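Local coordinates for metallophosphoesterase TT1561-like domain-containing protein (Aquifex aeolicus, PDB 2YVT) that is of unknown function but has the calcineurin-like metallophosphoesterase fold, probably with an altered metal site, so that phosphoesterase activity is uncertain, at residues Lys23-Ile28 / Gly86-Lys91; Val39-Lys44 / Gly97-Pro102; Pro62-Ile67 / Glu150-Lys155. All coordinates share one frame; numbering follows the deposited sequence.

From the N terminus the chain lays down residues 23-28, 39-44 and 62-67, then returns to each in the same order with 86-91, 97-102 and 150-155. All three contacts therefore cross along the sequence. Interaction 1 closes its loop by bringing the turn after helix 65-86 back to helix 21-31, beside the six-stranded sheet. Interaction 2 joins the loops that follow the neighbouring parallel strands 35-39 and 91-95. Interaction 3 ties the start of helix 65-86 to the loop before strand 155-157 of the other sheet. Interactions 2 and 3 touch, with a probable hydrogen bond from Leu154 N to Lys98 O (2.8 Å), whereas interaction 1 touches neither.

Interaction 1: residues Lys23-Ile28 / Gly86-Lys91; sequences KLKGVI and GELGVK
Leu88 has CG anti to its carbonyl carbon (chi1 -63°) and Ile28 holds CG1 likewise (chi1 -70°); extended second torsions then carry the two CD1 methyls to each other, the side chains crossing at about a right angle. The setting is a beta-alpha-beta unit: helix 21-31 connects the parallel strands 7-12 and 35-39, and the turn between helix 65-86 and strand 91-95 packs on its flank. Leu88 divides its branches among three helix residues. CD1 lies 3.9 Å from Ile28 CD1 and meets Leu24 CD2 as well, while CD2 rests 3.8 Å from Lys25 CB. Two residues on, past Gly89, Val90 CG2 presses on Ile28 CG2 at 3.6 Å, the shortest of the apolar contacts between the two segments. Leu24 and Ile28 also touch Leu9 of strand 7-12, so the patch runs on into the sheet. An alanine in place of Leu88 would probably open a gap between helix and turn, leaving Leu24 CD2 and Lys25 CB without their leucine partner. Lys25, on the outer side, bends at its last torsion, and a water accepts from its NZ at 2.8 Å and donates to Leu88 O at 2.7 Å.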
loop_
_atom_site.group_PDB
_atom_site.type_symbol
_atom_site.label_atom_id
_atom_site.label_comp_id
_atom_site.label_asym_id
_atom_site.label_seq_id
_atom_site.Cartn_x
_atom_site.Cartn_y
_atom_site.Cartn_z
ATOM N N LYS A 23 -9.910 8.139 15.353
ATOM C CA LYS A 23 -8.983 7.403 16.213
ATOM C C LYS A 23 -7.557 7.482 15.672
ATOM O O LYS A 23 -6.602 7.613 16.441
ATOM C CB LYS A 23 -9.441 5.960 16.425
ATOM C CG LYS A 23 -10.576 5.878 17.448
ATOM C CD LYS A 23 -11.090 4.470 17.631
ATOM C CE LYS A 23 -12.330 4.462 18.540
ATOM N NZ LYS A 23 -12.005 4.729 19.975
ATOM N N LEU A 24 -7.415 7.442 14.347
ATOM C CA LEU A 24 -6.091 7.598 13.746
ATOM C C LEU A 24 -5.505 8.985 14.059
ATOM O O LEU A 24 -4.326 9.116 14.403
ATOM C CB LEU A 24 -6.143 7.326 12.238
ATOM C CG LEU A 24 -4.792 7.305 11.518
ATOM C CD1 LEU A 24 -3.876 6.186 12.020
ATOM C CD2 LEU A 24 -4.975 7.226 10.012
ATOM N N LYS A 25 -6.348 10.007 13.971
ATOM C CA LYS A 25 -5.983 11.369 14.355
ATOM C C LYS A 25 -5.460 11.425 15.795
ATOM O O LYS A 25 -4.461 12.096 16.073
ATOM C CB LYS A 25 -7.187 12.300 14.184
ATOM C CG LYS A 25 -6.872 13.775 14.404
ATOM C CD LYS A 25 -8.037 14.656 13.991
ATOM C CE LYS A 25 -7.586 16.113 13.828
ATOM N NZ LYS A 25 -6.710 16.311 12.618
ATOM N N GLY A 26 -6.129 10.708 16.698
ATOM C CA GLY A 26 -5.716 10.643 18.101
ATOM C C GLY A 26 -4.325 10.061 18.274
ATOM O O GLY A 26 -3.511 10.590 19.041
ATOM N N VAL A 27 -4.047 8.978 17.544
ATOM C CA VAL A 27 -2.735 8.330 17.598
ATOM C C VAL A 27 -1.666 9.284 17.070
ATOM O O VAL A 27 -0.586 9.395 17.641
ATOM C CB VAL A 27 -2.717 6.987 16.815
ATOM C CG1 VAL A 27 -1.303 6.409 16.729
ATOM C CG2 VAL A 27 -3.663 5.994 17.462
ATOM N N ILE A 28 -1.986 9.982 15.984
ATOM C CA ILE A 28 -1.065 10.958 15.400
ATOM C C ILE A 28 -0.716 12.055 16.417
ATOM O O ILE A 28 0.455 12.415 16.563
ATOM C CB ILE A 28 -1.623 11.532 14.071
ATOM C CG1 ILE A 28 -1.595 10.453 12.978
ATOM C CG2 ILE A 28 -0.835 12.769 13.624
ATOM C CD1 ILE A 28 -2.474 10.766 11.789
ATOM N N GLY A 86 -5.460 13.961 3.951
ATOM C CA GLY A 86 -4.719 15.222 3.850
ATOM C C GLY A 86 -4.877 16.099 5.083
ATOM O O GLY A 86 -3.898 16.647 5.594
ATOM N N GLU A 87 -6.110 16.196 5.576
ATOM C CA GLU A 87 -6.425 17.008 6.758
ATOM C C GLU A 87 -5.772 16.524 8.058
ATOM O O GLU A 87 -5.751 17.255 9.049
ATOM C CB GLU A 87 -7.940 17.131 6.927
ATOM C CG GLU A 87 -8.565 18.012 5.854
ATOM C CD GLU A 87 -10.031 18.311 6.090
ATOM O OE1 GLU A 87 -10.605 17.813 7.085
ATOM O OE2 GLU A 87 -10.610 19.058 5.274
ATOM N N LEU A 88 -5.237 15.302 8.061
ATOM C CA LEU A 88 -4.477 14.825 9.219
ATOM C C LEU A 88 -3.153 15.582 9.357
ATOM O O LEU A 88 -2.556 15.616 10.439
ATOM C CB LEU A 88 -4.226 13.315 9.135
ATOM C CG LEU A 88 -5.485 12.445 9.163
ATOM C CD1 LEU A 88 -5.097 10.992 8.922
ATOM C CD2 LEU A 88 -6.205 12.613 10.499
ATOM N N GLY A 89 -2.695 16.154 8.242
ATOM C CA GLY A 89 -1.596 17.130 8.241
ATOM C C GLY A 89 -0.179 16.595 8.319
ATOM O O GLY A 89 0.759 17.371 8.489
ATOM N N VAL A 90 -0.019 15.276 8.207
ATOM C CA VAL A 90 1.291 14.618 8.276
ATOM C C VAL A 90 1.843 14.394 6.863
ATOM O O VAL A 90 1.072 14.212 5.921
ATOM C CB VAL A 90 1.154 13.227 8.981
ATOM C CG1 VAL A 90 2.519 12.650 9.357
ATOM C CG2 VAL A 90 0.254 13.323 10.209
ATOM N N LYS A 91 3.169 14.424 6.701
ATOM C CA LYS A 91 3.769 13.934 5.454
ATOM C C LYS A 91 3.303 12.496 5.255
ATOM O O LYS A 91 3.465 11.664 6.141
ATOM C CB LYS A 91 5.300 13.989 5.507
ATOM C CG LYS A 91 5.980 13.429 4.251
ATOM C CD LYS A 91 5.778 14.340 3.042
ATOM C CE LYS A 91 6.145 13.638 1.738
ATOM N NZ LYS A 91 4.949 12.959 1.122
HETATM O O HOH W 1 -4.101 15.246 12.630
HETATM O O HOH W 2 -8.629 16.010 10.555
#

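Interaction 2: residues Val39-Lys44 / Gly97-Pro102; sequences VGNILK and GKNDAP
Asp100 reaches across to the backbone of Ile42 and Leu43 with both of its carboxylate oxygens. From CB, the first torsion sets CG anti to the carbonyl carbon (chi1 -64°), and CG comes to lie 3.7 Å from Ile42 CB. Beyond it the group forks. OD1 takes the N-H of Leu43 on its syn lone pair at 2.8 Å, and Leu43 CB and CG pack against the same oxygen. OD2 offers its own syn lone pair to Ile42 N, 2.8 Å away in a nearly straight bond (175°), and on its anti side accepts from Gly97 N at 2.7 Å, the donor 26° out of the carboxylate plane. Three main-chain N-H groups thus fix the rotation of the carboxylate. Gly40-Asn41 and Gly97-Asp100 fall at the positions of the GD and GNHD motifs of calcineurin-like phosphoesterases, with Asn41, Lys98 and Asn99 standing where those enzymes usually have Asp, Asn and His. The glycines let the two loops come close: Gly40 CA and Gly97 CA are 4.0 Å apart, and there is little space at Gly40 CA, which lies 3.6 Å from Gly97 N. At the far end of the contact Asn99 CB packs 3.4 Å from Lys44 O. Asn99 OD1 shares a water with Leu43 O, while Asn99 ND2 donates to Glu49 OE1 of helix 46-57.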
loop_
_atom_site.group_PDB
_atom_site.type_symbol
_atom_site.label_atom_id
_atom_site.label_comp_id
_atom_site.label_asym_id
_atom_site.label_seq_id
_atom_site.Cartn_x
_atom_site.Cartn_y
_atom_site.Cartn_z
ATOM N N VAL A 39 -1.214 2.027 3.106
ATOM C CA VAL A 39 -1.198 1.005 2.064
ATOM C C VAL A 39 -2.647 0.647 1.757
ATOM O O VAL A 39 -3.486 0.601 2.667
ATOM C CB VAL A 39 -0.426 -0.267 2.510
ATOM C CG1 VAL A 39 -0.307 -1.266 1.346
ATOM C CG2 VAL A 39 0.957 0.095 3.050
ATOM N N GLY A 40 -2.951 0.413 0.483
ATOM C CA GLY A 40 -4.290 -0.006 0.103
ATOM C C GLY A 40 -4.663 -1.351 0.728
ATOM O O GLY A 40 -3.846 -1.980 1.400
ATOM N N ASN A 41 -5.889 -1.814 0.509
ATOM C CA ASN A 41 -6.885 -1.153 -0.312
ATOM C C ASN A 41 -7.484 0.094 0.302
ATOM O O ASN A 41 -7.861 0.100 1.479
ATOM C CB ASN A 41 -8.004 -2.144 -0.592
ATOM C CG ASN A 41 -7.487 -3.376 -1.283
ATOM O OD1 ASN A 41 -7.471 -4.503 -0.722
ATOM N ND2 ASN A 41 -6.996 -3.173 -2.480
ATOM N N ILE A 42 -7.570 1.142 -0.512
ATOM C CA ILE A 42 -8.292 2.355 -0.134
ATOM C C ILE A 42 -9.791 2.131 -0.328
ATOM O O ILE A 42 -10.591 2.405 0.569
ATOM C CB ILE A 42 -7.820 3.581 -0.939
ATOM C CG1 ILE A 42 -6.348 3.867 -0.628
ATOM C CG2 ILE A 42 -8.695 4.801 -0.620
ATOM C CD1 ILE A 42 -5.608 4.605 -1.705
ATOM N N LEU A 43 -10.145 1.614 -1.501
ATOM C CA LEU A 43 -11.537 1.328 -1.864
ATOM C C LEU A 43 -11.951 -0.107 -1.581
ATOM O O LEU A 43 -11.113 -1.003 -1.467
ATOM C CB LEU A 43 -11.735 1.570 -3.359
ATOM C CG LEU A 43 -11.440 2.973 -3.879
ATOM C CD1 LEU A 43 -11.660 3.018 -5.384
ATOM C CD2 LEU A 43 -12.300 4.017 -3.160
ATOM N N LYS A 44 -13.261 -0.310 -1.477
ATOM C CA LYS A 44 -13.829 -1.649 -1.525
ATOM C C LYS A 44 -13.916 -2.087 -2.993
ATOM O O LYS A 44 -13.261 -3.051 -3.390
ATOM C CB LYS A 44 -15.198 -1.680 -0.860
ATOM C CG LYS A 44 -15.195 -1.322 0.615
ATOM C CD LYS A 44 -16.426 -1.936 1.274
ATOM C CE LYS A 44 -17.234 -0.918 2.022
ATOM N NZ LYS A 44 -18.513 -1.544 2.476
ATOM N N GLY A 97 -3.946 -0.340 -3.503
ATOM C CA GLY A 97 -4.174 -1.773 -3.437
ATOM C C GLY A 97 -4.798 -2.354 -4.699
ATOM O O GLY A 97 -5.008 -1.653 -5.707
ATOM N N LYS A 98 -5.072 -3.655 -4.652
ATOM C CA LYS A 98 -5.715 -4.363 -5.756
ATOM C C LYS A 98 -7.027 -3.706 -6.197
ATOM O O LYS A 98 -7.365 -3.726 -7.376
ATOM C CB LYS A 98 -5.947 -5.810 -5.333
ATOM C CG LYS A 98 -6.698 -6.691 -6.291
ATOM C CD LYS A 98 -6.891 -8.094 -5.689
ATOM C CE LYS A 98 -7.427 -8.065 -4.237
ATOM N NZ LYS A 98 -6.404 -8.132 -3.128
ATOM N N ASN A 99 -7.765 -3.119 -5.259
ATOM C CA ASN A 99 -9.087 -2.578 -5.593
ATOM C C ASN A 99 -9.092 -1.086 -5.902
ATOM O O ASN A 99 -10.153 -0.475 -6.072
ATOM C CB ASN A 99 -10.079 -2.900 -4.482
ATOM C CG ASN A 99 -10.280 -4.383 -4.319
ATOM O OD1 ASN A 99 -9.898 -4.962 -3.300
ATOM N ND2 ASN A 99 -10.830 -5.019 -5.342
ATOM N N ASP A 100 -7.901 -0.504 -5.992
ATOM C CA ASP A 100 -7.781 0.932 -6.212
ATOM C C ASP A 100 -7.569 1.195 -7.693
ATOM O O ASP A 100 -6.500 1.615 -8.149
ATOM C CB ASP A 100 -6.697 1.496 -5.303
ATOM C CG ASP A 100 -7.073 1.351 -3.843
ATOM O OD1 ASP A 100 -8.282 1.462 -3.555
ATOM O OD2 ASP A 100 -6.188 1.101 -2.997
ATOM N N ALA A 101 -8.636 0.906 -8.423
ATOM C CA ALA A 101 -8.640 0.855 -9.868
ATOM C C ALA A 101 -9.946 1.471 -10.380
ATOM O O ALA A 101 -10.938 1.500 -9.653
ATOM C CB ALA A 101 -8.537 -0.598 -10.317
ATOM N N PRO A 102 -9.952 1.959 -11.634
ATOM C CA PRO A 102 -8.837 2.001 -12.588
ATOM C C PRO A 102 -7.656 2.857 -12.124
ATOM O O PRO A 102 -7.845 3.918 -11.505
ATOM C CB PRO A 102 -9.475 2.608 -13.848
ATOM C CG PRO A 102 -10.954 2.326 -13.694
ATOM C CD PRO A 102 -11.197 2.483 -12.225
HETATM O O HOH W 3 -10.900 -3.666 -0.767
#

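Interaction 3: residues Pro62-Ile67 / Glu150-Lys155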
loop_
_atom_site.group_PDB
_atom_site.type_symbol
_atom_site.label_atom_id
_atom_site.label_comp_id
_atom_site.label_asym_id
_atom_site.label_seq_id
_atom_site.Cartn_x
_atom_site.Cartn_y
_atom_site.Cartn_z
ATOM N N PRO A 62 -14.294 -8.782 -20.441
ATOM C CA PRO A 62 -14.801 -8.007 -19.308
ATOM C C PRO A 62 -15.662 -6.824 -19.738
ATOM O O PRO A 62 -15.328 -6.118 -20.697
ATOM C CB PRO A 62 -13.525 -7.536 -18.604
ATOM C CG PRO A 62 -12.526 -8.555 -18.955
ATOM C CD PRO A 62 -12.834 -8.967 -20.363
ATOM N N ASN A 63 -16.778 -6.637 -19.044
ATOM C CA ASN A 63 -17.760 -5.627 -19.412
ATOM C C ASN A 63 -17.386 -4.267 -18.832
ATOM O O ASN A 63 -17.567 -4.020 -17.634
ATOM C CB ASN A 63 -19.146 -6.077 -18.938
ATOM C CG ASN A 63 -20.247 -5.102 -19.299
ATOM O OD1 ASN A 63 -20.032 -4.108 -20.007
ATOM N ND2 ASN A 63 -21.452 -5.382 -18.802
ATOM N N ARG A 64 -16.862 -3.388 -19.688
ATOM C CA ARG A 64 -16.408 -2.072 -19.253
ATOM C C ARG A 64 -17.542 -1.149 -18.797
ATOM O O ARG A 64 -17.292 -0.117 -18.181
ATOM C CB ARG A 64 -15.536 -1.411 -20.326
ATOM C CG ARG A 64 -14.229 -2.150 -20.571
ATOM C CD ARG A 64 -13.303 -1.369 -21.500
ATOM N NE ARG A 64 -12.813 -0.147 -20.872
ATOM C CZ ARG A 64 -11.756 -0.086 -20.061
ATOM N NH1 ARG A 64 -11.061 -1.181 -19.776
ATOM N NH2 ARG A 64 -11.392 1.079 -19.542
ATOM N N LYS A 65 -18.790 -1.530 -19.086
ATOM C CA LYS A 65 -19.937 -0.794 -18.553
ATOM C C LYS A 65 -19.920 -0.808 -17.023
ATOM O O LYS A 65 -20.337 0.157 -16.394
ATOM C CB LYS A 65 -21.260 -1.363 -19.077
ATOM C CG LYS A 65 -21.442 -1.233 -20.572
ATOM C CD LYS A 65 -22.884 -1.528 -20.963
ATOM C CE LYS A 65 -23.098 -1.357 -22.458
ATOM N NZ LYS A 65 -23.050 0.073 -22.878
ATOM N N VAL A 66 -19.403 -1.891 -16.435
ATOM C CA VAL A 66 -19.281 -1.980 -14.971
ATOM C C VAL A 66 -18.339 -0.898 -14.424
ATOM O O VAL A 66 -18.609 -0.295 -13.379
ATOM C CB VAL A 66 -18.851 -3.404 -14.514
ATOM C CG1 VAL A 66 -18.632 -3.453 -13.011
ATOM C CG2 VAL A 66 -19.916 -4.420 -14.908
ATOM N N ILE A 67 -17.247 -0.637 -15.143
ATOM C CA ILE A 67 -16.353 0.455 -14.763
ATOM C C ILE A 67 -17.093 1.784 -14.860
ATOM O O ILE A 67 -17.146 2.555 -13.906
ATOM C CB ILE A 67 -15.086 0.509 -15.655
ATOM C CG1 ILE A 67 -14.259 -0.769 -15.487
ATOM C CG2 ILE A 67 -14.253 1.751 -15.335
ATOM C CD1 ILE A 67 -13.113 -0.911 -16.479
ATOM N N GLU A 150 -5.058 -3.265 -14.949
ATOM C CA GLU A 150 -5.046 -1.972 -14.274
ATOM C C GLU A 150 -6.383 -1.252 -14.266
ATOM O O GLU A 150 -6.486 -0.182 -13.684
ATOM C CB GLU A 150 -3.974 -1.051 -14.862
ATOM C CG GLU A 150 -2.558 -1.581 -14.742
ATOM C CD GLU A 150 -1.531 -0.612 -15.288
ATOM O OE1 GLU A 150 -1.630 -0.217 -16.477
ATOM O OE2 GLU A 150 -0.625 -0.237 -14.524
ATOM N N ASP A 151 -7.398 -1.823 -14.918
ATOM C CA ASP A 151 -8.690 -1.144 -15.021
ATOM C C ASP A 151 -9.739 -1.627 -14.011
ATOM O O ASP A 151 -10.320 -0.820 -13.301
ATOM C CB ASP A 151 -9.230 -1.233 -16.454
ATOM C CG ASP A 151 -8.384 -0.449 -17.447
ATOM O OD1 ASP A 151 -7.476 0.289 -17.024
ATOM O OD2 ASP A 151 -8.626 -0.567 -18.662
ATOM N N PHE A 152 -9.999 -2.929 -13.970
ATOM C CA PHE A 152 -11.002 -3.464 -13.044
ATOM C C PHE A 152 -10.406 -3.679 -11.669
ATOM O O PHE A 152 -11.105 -3.590 -10.662
ATOM C CB PHE A 152 -11.561 -4.784 -13.562
ATOM C CG PHE A 152 -12.419 -4.634 -14.777
ATOM C CD1 PHE A 152 -13.806 -4.541 -14.656
ATOM C CD2 PHE A 152 -11.845 -4.592 -16.048
ATOM C CE1 PHE A 152 -14.606 -4.391 -15.791
ATOM C CE2 PHE A 152 -12.639 -4.446 -17.188
ATOM C CZ PHE A 152 -14.021 -4.349 -17.057
ATOM N N VAL A 153 -9.107 -3.979 -11.661
ATOM C CA VAL A 153 -8.319 -4.228 -10.453
ATOM C C VAL A 153 -6.885 -3.854 -10.806
ATOM O O VAL A 153 -6.577 -3.646 -11.984
ATOM C CB VAL A 153 -8.356 -5.726 -9.999
ATOM C CG1 VAL A 153 -9.686 -6.075 -9.328
ATOM C CG2 VAL A 153 -8.032 -6.682 -11.154
ATOM N N LEU A 154 -6.010 -3.779 -9.804
ATOM C CA LEU A 154 -4.578 -3.618 -10.051
ATOM C C LEU A 154 -3.865 -4.933 -9.766
ATOM O O LEU A 154 -3.753 -5.351 -8.613
ATOM C CB LEU A 154 -3.967 -2.520 -9.171
ATOM C CG LEU A 154 -4.532 -1.109 -9.211
ATOM C CD1 LEU A 154 -3.558 -0.182 -8.476
ATOM C CD2 LEU A 154 -4.744 -0.677 -10.655
ATOM N N LYS A 155 -3.402 -5.580 -10.829
ATOM C CA LYS A 155 -2.610 -6.811 -10.728
ATOM C C LYS A 155 -1.408 -6.692 -11.659
ATOM O O LYS A 155 -1.534 -6.210 -12.787
ATOM C CB LYS A 155 -3.438 -8.042 -11.129
ATOM C CG LYS A 155 -4.647 -8.327 -10.250
ATOM C CD LYS A 155 -5.176 -9.732 -10.558
ATOM C CE LYS A 155 -6.319 -10.132 -9.653
ATOM N NZ LYS A 155 -6.819 -11.497 -9.992
#
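Ile67 and Phe152 mark the closest pass of the two backbones, their CA atoms 6.9 Å apart, where the chain turns into helix 65-86 and meets the irregular loop leading to strand 155-157. Side chains bridge this separation, and Phe152 carries most of the contact. Its ring lies beneath Ile67, whose CG1 is anti to the carbonyl carbon (chi1 -63°) and whose CD1 sits over the ring centre in a CH-pi contact, 3.6 Å from the centroid and 13° off the normal. Pro62 CB approaches Phe152 CE2 obliquely at 3.5 Å. At the edge of the same ring, Asn63 O lies near the plane, 3.5 Å from Phe152 CE1, while also accepting the backbone bond from Val66 N. Asn63 serves the helix start a second time, because its OD1 accepts from Lys65 N at 3.0 Å in a capping bond, the donor standing above the carbonyl plane. Tyr52 and Glu51 of helix 46-57 add to the packing about Phe152.

Beside this apolar centre runs a salt bridge. In Arg64 a bend at the third torsion turns NE aside, and NH1 donates to Asp151 OD2 at 2.7 Å, the acceptor lying close to the guanidinium plane. NH2 adds only a weak bond to the same oxygen, and the guanidinium and carboxylate planes stand 73° apart. Ile67 CD1 also lies over one face of the guanidinium, offset toward its rim. The neighbouring backbone is held as well, Glu149 OE2 accepting from the N atoms of both Asp151 and Phe152. Arg64 holds Asp151 through OD2 alone, and as the arginine is exposed the ion pair is probably weakened by solvent, whereas the buried ring of Phe152 makes an apolar contact with Pro62 and Ile67.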